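Local coordinates for protein separin (Saccharomyces cerevisiae, PDB 5U1T) that cleaves the cohesin subunit MCD1/SCC1 as a caspase-like cysteine protease at the onset of anaphase, so that chromosomes can segregate, at residues A110-S122 and L129-L141. Residues are numbered along the deposited sequence; the frame is centred on the assembly and turned at random.
Sequences AHSLKNILLADFS and LSNLKILALQIIL
Leu113 to Leu117 form a short helix that packs on helix 129-141; the CA of Leu113 lies nearest that of Ala136, and the CA of Leu117 nearest that of Lys133. The two N-to-C directions make an angle of 143°, roughly antiparallel, and the axes approach to 9.5 Å. Leu117 is a knob in the hole formed by Lys133, Ala136, Leu137 and Ile140. Its CG is anti to the carbonyl carbon (chi1 -69°), and its two methyls part from there. CD2 meets Leu137 CD2 at 3.7 Å, while CD1 meets Ile140 CD1 tip to tip. Leu113 slides past Ile140 and also reaches Ile139 with CD1. Ile116 crosses Leu132 at about a right angle, CG2 to CD2 3.9 Å.

Where the short helix ends, Lys133 extends its chain and grips two backbone carbonyls. NZ donates to Leu117 O from above the carbonyl plane and to Ala119 O at 2.9 Å, tilted 18° from the plane. Tyr163 O is a third acceptor. Replacing Lys133 by an alanine would probably leave the carbonyls of Leu117, Ala119 and Tyr163 without this donor and free the turn after the helix to shift. Further along, Leu129 CD2 lies over the face of the Phe121 ring, a CH-pi contact 3.7 Å from its centroid.

The contact belongs to the N-terminal helical region, away from the cysteine assigned as catalytic by similarity. Helix 91-103 packs against Leu113, Ile116 and Leu132, and helix 146-158 touches Leu113 and Ile140. Leu137 touches Ile178 of helix 172-185, and Asp120 forms a salt bridge with Arg162. A chain of another protein packs on Ile134 and Leu135 of helix 129-141.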
loop_
_atom_site.group_PDB
_atom_site.type_symbol
_atom_site.label_atom_id
_atom_site.label_comp_id
_atom_site.label_asym_id
_atom_site.label_seq_id
_atom_site.Cartn_x
_atom_site.Cartn_y
_atom_site.Cartn_z
ATOM N N ALA A 110 -7.317 31.170 -49.074
ATOM C CA ALA A 110 -7.809 31.942 -50.207
ATOM C C ALA A 110 -6.736 31.983 -51.278
ATOM O O ALA A 110 -5.537 32.009 -50.967
ATOM C CB ALA A 110 -8.200 33.351 -49.777
ATOM N N HIS A 111 -7.151 31.962 -52.536
ATOM C CA HIS A 111 -6.179 32.176 -53.588
ATOM C C HIS A 111 -6.732 33.116 -54.653
ATOM O O HIS A 111 -6.302 33.099 -55.809
ATOM C CB HIS A 111 -5.716 30.841 -54.185
ATOM C CG HIS A 111 -6.822 29.869 -54.443
ATOM N ND1 HIS A 111 -7.092 28.814 -53.594
ATOM C CD2 HIS A 111 -7.698 29.768 -55.474
ATOM C CE1 HIS A 111 -8.107 28.116 -54.084
ATOM N NE2 HIS A 111 -8.495 28.677 -55.223
ATOM N N SER A 112 -7.676 33.950 -54.226
ATOM C CA SER A 112 -8.184 35.079 -54.994
ATOM C C SER A 112 -8.890 36.038 -54.049
ATOM O O SER A 112 -9.199 35.691 -52.902
ATOM C CB SER A 112 -9.135 34.618 -56.102
ATOM O OG SER A 112 -10.406 34.254 -55.595
ATOM N N LEU A 113 -9.163 37.250 -54.523
ATOM C CA LEU A 113 -9.870 38.209 -53.687
ATOM C C LEU A 113 -11.314 37.751 -53.494
ATOM O O LEU A 113 -11.979 38.133 -52.538
ATOM C CB LEU A 113 -9.806 39.606 -54.294
ATOM C CG LEU A 113 -8.470 40.345 -54.156
ATOM C CD1 LEU A 113 -8.610 41.808 -54.613
ATOM C CD2 LEU A 113 -7.963 40.263 -52.712
ATOM N N LYS A 114 -11.782 36.902 -54.397
ATOM C CA LYS A 114 -13.153 36.420 -54.349
ATOM C C LYS A 114 -13.346 35.549 -53.115
ATOM O O LYS A 114 -14.418 35.539 -52.505
ATOM C CB LYS A 114 -13.483 35.661 -55.638
ATOM C CG LYS A 114 -14.696 34.752 -55.585
ATOM C CD LYS A 114 -14.278 33.368 -56.062
ATOM C CE LYS A 114 -15.427 32.386 -56.106
ATOM N NZ LYS A 114 -14.903 31.020 -56.416
ATOM N N ASN A 115 -12.285 34.837 -52.745
ATOM C CA ASN A 115 -12.293 33.978 -51.563
ATOM C C ASN A 115 -12.339 34.794 -50.247
ATOM O O ASN A 115 -13.018 34.414 -49.297
ATOM C CB ASN A 115 -11.069 33.049 -51.580
ATOM C CG ASN A 115 -11.113 31.995 -52.703
ATOM O OD1 ASN A 115 -12.179 31.497 -53.082
ATOM N ND2 ASN A 115 -9.936 31.629 -53.206
ATOM N N ILE A 116 -11.612 35.910 -50.213
ATOM C CA ILE A 116 -11.707 36.904 -49.150
ATOM C C ILE A 116 -13.139 37.408 -48.986
ATOM O O ILE A 116 -13.727 37.305 -47.904
ATOM C CB ILE A 116 -10.783 38.110 -49.428
ATOM C CG1 ILE A 116 -9.325 37.654 -49.540
ATOM C CG2 ILE A 116 -10.962 39.214 -48.386
ATOM C CD1 ILE A 116 -8.853 36.737 -48.416
ATOM N N LEU A 117 -13.692 37.937 -50.074
ATOM C CA LEU A 117 -15.037 38.493 -50.094
ATOM C C LEU A 117 -16.117 37.574 -49.536
ATOM O O LEU A 117 -16.976 38.021 -48.800
ATOM C CB LEU A 117 -15.411 38.894 -51.531
ATOM C CG LEU A 117 -14.637 40.078 -52.101
ATOM C CD1 LEU A 117 -14.993 40.305 -53.553
ATOM C CD2 LEU A 117 -14.893 41.329 -51.283
ATOM N N LEU A 118 -16.098 36.296 -49.880
ATOM C CA LEU A 118 -17.145 35.416 -49.379
ATOM C C LEU A 118 -16.696 34.568 -48.167
ATOM O O LEU A 118 -17.302 33.542 -47.860
ATOM C CB LEU A 118 -17.654 34.516 -50.508
ATOM C CG LEU A 118 -18.095 35.235 -51.796
ATOM C CD1 LEU A 118 -18.706 34.284 -52.801
ATOM C CD2 LEU A 118 -19.080 36.348 -51.507
ATOM N N ALA A 119 -15.664 35.005 -47.449
ATOM C CA ALA A 119 -15.266 34.315 -46.214
ATOM C C ALA A 119 -16.257 34.540 -45.096
ATOM O O ALA A 119 -16.682 35.664 -44.850
ATOM C CB ALA A 119 -13.888 34.763 -45.765
ATOM N N ASP A 120 -16.613 33.472 -44.404
ATOM C CA ASP A 120 -17.448 33.611 -43.223
ATOM C C ASP A 120 -16.721 34.271 -42.061
ATOM O O ASP A 120 -15.492 34.232 -41.975
ATOM C CB ASP A 120 -17.965 32.258 -42.793
ATOM C CG ASP A 120 -19.208 31.880 -43.515
ATOM O OD1 ASP A 120 -20.260 32.490 -43.220
ATOM O OD2 ASP A 120 -19.142 30.989 -44.383
ATOM N N PHE A 121 -17.486 34.889 -41.168
ATOM C CA PHE A 121 -16.929 35.347 -39.900
ATOM C C PHE A 121 -16.623 34.160 -38.988
ATOM O O PHE A 121 -17.381 33.196 -38.938
ATOM C CB PHE A 121 -17.887 36.298 -39.198
ATOM C CG PHE A 121 -17.956 37.663 -39.812
ATOM C CD1 PHE A 121 -18.792 37.916 -40.891
ATOM C CD2 PHE A 121 -17.206 38.711 -39.292
ATOM C CE1 PHE A 121 -18.870 39.198 -41.453
ATOM C CE2 PHE A 121 -17.282 39.995 -39.842
ATOM C CZ PHE A 121 -18.111 40.236 -40.924
ATOM N N SER A 122 -15.501 34.236 -38.285
ATOM C CA SER A 122 -15.204 33.333 -37.178
ATOM C C SER A 122 -14.472 34.115 -36.097
ATOM O O SER A 122 -14.082 35.260 -36.319
ATOM C CB SER A 122 -14.344 32.157 -37.630
ATOM O OG SER A 122 -12.987 32.551 -37.709
ATOM N N LEU A 129 -12.152 41.121 -40.441
ATOM C CA LEU A 129 -12.684 40.584 -41.694
ATOM C C LEU A 129 -13.456 41.642 -42.491
ATOM O O LEU A 129 -13.228 41.824 -43.685
ATOM C CB LEU A 129 -13.584 39.368 -41.422
ATOM C CG LEU A 129 -14.150 38.721 -42.694
ATOM C CD1 LEU A 129 -13.034 38.167 -43.577
ATOM C CD2 LEU A 129 -15.166 37.645 -42.371
ATOM N N SER A 130 -14.375 42.301 -41.798
ATOM C CA SER A 130 -15.048 43.502 -42.261
ATOM C C SER A 130 -14.113 44.459 -42.984
ATOM O O SER A 130 -14.350 44.799 -44.139
ATOM C CB SER A 130 -15.697 44.205 -41.067
ATOM O OG SER A 130 -15.897 45.594 -41.302
ATOM N N ASN A 131 -13.044 44.885 -42.323
ATOM C CA ASN A 131 -12.165 45.858 -42.944
ATOM C C ASN A 131 -11.317 45.250 -44.058
ATOM O O ASN A 131 -10.932 45.955 -44.996
ATOM C CB ASN A 131 -11.281 46.522 -41.895
ATOM C CG ASN A 131 -12.094 47.230 -40.825
ATOM O OD1 ASN A 131 -13.010 48.019 -41.121
ATOM N ND2 ASN A 131 -11.791 46.923 -39.570
ATOM N N LEU A 132 -11.034 43.950 -43.974
ATOM C CA LEU A 132 -10.269 43.286 -45.024
ATOM C C LEU A 132 -11.050 43.322 -46.343
ATOM O O LEU A 132 -10.517 43.666 -47.386
ATOM C CB LEU A 132 -9.936 41.838 -44.626
ATOM C CG LEU A 132 -8.913 41.108 -45.511
ATOM C CD1 LEU A 132 -7.533 41.778 -45.467
ATOM C CD2 LEU A 132 -8.814 39.623 -45.163
ATOM N N LYS A 133 -12.330 42.986 -46.266
ATOM C CA LYS A 133 -13.197 42.958 -47.421
ATOM C C LYS A 133 -13.341 44.347 -48.081
ATOM O O LYS A 133 -13.392 44.469 -49.319
ATOM C CB LYS A 133 -14.560 42.401 -47.013
ATOM C CG LYS A 133 -14.514 40.947 -46.576
ATOM C CD LYS A 133 -15.894 40.311 -46.497
ATOM C CE LYS A 133 -15.818 38.846 -46.062
ATOM N NZ LYS A 133 -17.121 38.158 -46.267
ATOM N N ILE A 134 -13.390 45.391 -47.254
ATOM C CA ILE A 134 -13.457 46.758 -47.750
ATOM C C ILE A 134 -12.164 47.093 -48.502
ATOM O O ILE A 134 -12.199 47.768 -49.544
ATOM C CB ILE A 134 -13.715 47.792 -46.590
ATOM C CG1 ILE A 134 -15.091 47.576 -45.961
ATOM C CG2 ILE A 134 -13.638 49.218 -47.100
ATOM C CD1 ILE A 134 -15.376 48.475 -44.809
ATOM N N LEU A 135 -11.030 46.617 -47.996
ATOM C CA LEU A 135 -9.761 46.834 -48.687
ATOM C C LEU A 135 -9.743 46.071 -50.019
ATOM O O LEU A 135 -9.266 46.580 -51.033
ATOM C CB LEU A 135 -8.582 46.426 -47.806
ATOM C CG LEU A 135 -8.461 47.192 -46.477
ATOM C CD1 LEU A 135 -7.483 46.526 -45.479
ATOM C CD2 LEU A 135 -8.045 48.607 -46.752
ATOM N N ALA A 136 -10.287 44.860 -50.010
ATOM C CA ALA A 136 -10.365 44.063 -51.214
ATOM C C ALA A 136 -11.280 44.734 -52.232
ATOM O O ALA A 136 -10.996 44.723 -53.438
ATOM C CB ALA A 136 -10.846 42.657 -50.895
ATOM N N LEU A 137 -12.374 45.322 -51.763
ATOM C CA LEU A 137 -13.268 46.040 -52.674
ATOM C C LEU A 137 -12.587 47.289 -53.228
ATOM O O LEU A 137 -12.751 47.616 -54.401
ATOM C CB LEU A 137 -14.576 46.416 -51.984
ATOM C CG LEU A 137 -15.519 45.243 -51.717
ATOM C CD1 LEU A 137 -16.792 45.711 -51.059
ATOM C CD2 LEU A 137 -15.826 44.476 -52.978
ATOM N N GLN A 138 -11.820 47.974 -52.386
ATOM C CA GLN A 138 -11.039 49.133 -52.811
ATOM C C GLN A 138 -10.111 48.742 -53.947
ATOM O O GLN A 138 -10.050 49.431 -54.969
ATOM C CB GLN A 138 -10.238 49.713 -51.633
ATOM C CG GLN A 138 -9.323 50.906 -51.950
ATOM C CD GLN A 138 -10.081 52.153 -52.407
ATOM O OE1 GLN A 138 -11.289 52.285 -52.191
ATOM N NE2 GLN A 138 -9.363 53.072 -53.055
ATOM N N ILE A 139 -9.408 47.626 -53.780
ATOM C CA ILE A 139 -8.473 47.136 -54.784
ATOM C C ILE A 139 -9.202 46.797 -56.086
ATOM O O ILE A 139 -8.774 47.237 -57.157
ATOM C CB ILE A 139 -7.684 45.907 -54.261
ATOM C CG1 ILE A 139 -6.835 46.314 -53.055
ATOM C CG2 ILE A 139 -6.788 45.337 -55.339
ATOM C CD1 ILE A 139 -6.068 45.190 -52.423
ATOM N N ILE A 140 -10.308 46.052 -55.997
ATOM C CA ILE A 140 -11.095 45.684 -57.184
ATOM C C ILE A 140 -11.530 46.943 -57.923
ATOM O O ILE A 140 -11.559 47.010 -59.167
ATOM C CB ILE A 140 -12.338 44.846 -56.815
ATOM C CG1 ILE A 140 -11.923 43.544 -56.131
ATOM C CG2 ILE A 140 -13.167 44.533 -58.050
ATOM C CD1 ILE A 140 -13.076 42.723 -55.617
ATOM N N LEU A 141 -11.852 47.965 -57.148
ATOM C CA LEU A 141 -12.199 49.242 -57.724
ATOM C C LEU A 141 -11.014 49.891 -58.434
ATOM O O LEU A 141 -11.114 50.232 -59.601
ATOM C CB LEU A 141 -12.732 50.165 -56.644
ATOM C CG LEU A 141 -13.332 51.427 -57.228
ATOM C CD1 LEU A 141 -14.448 51.049 -58.181
ATOM C CD2 LEU A 141 -13.835 52.282 -56.091
#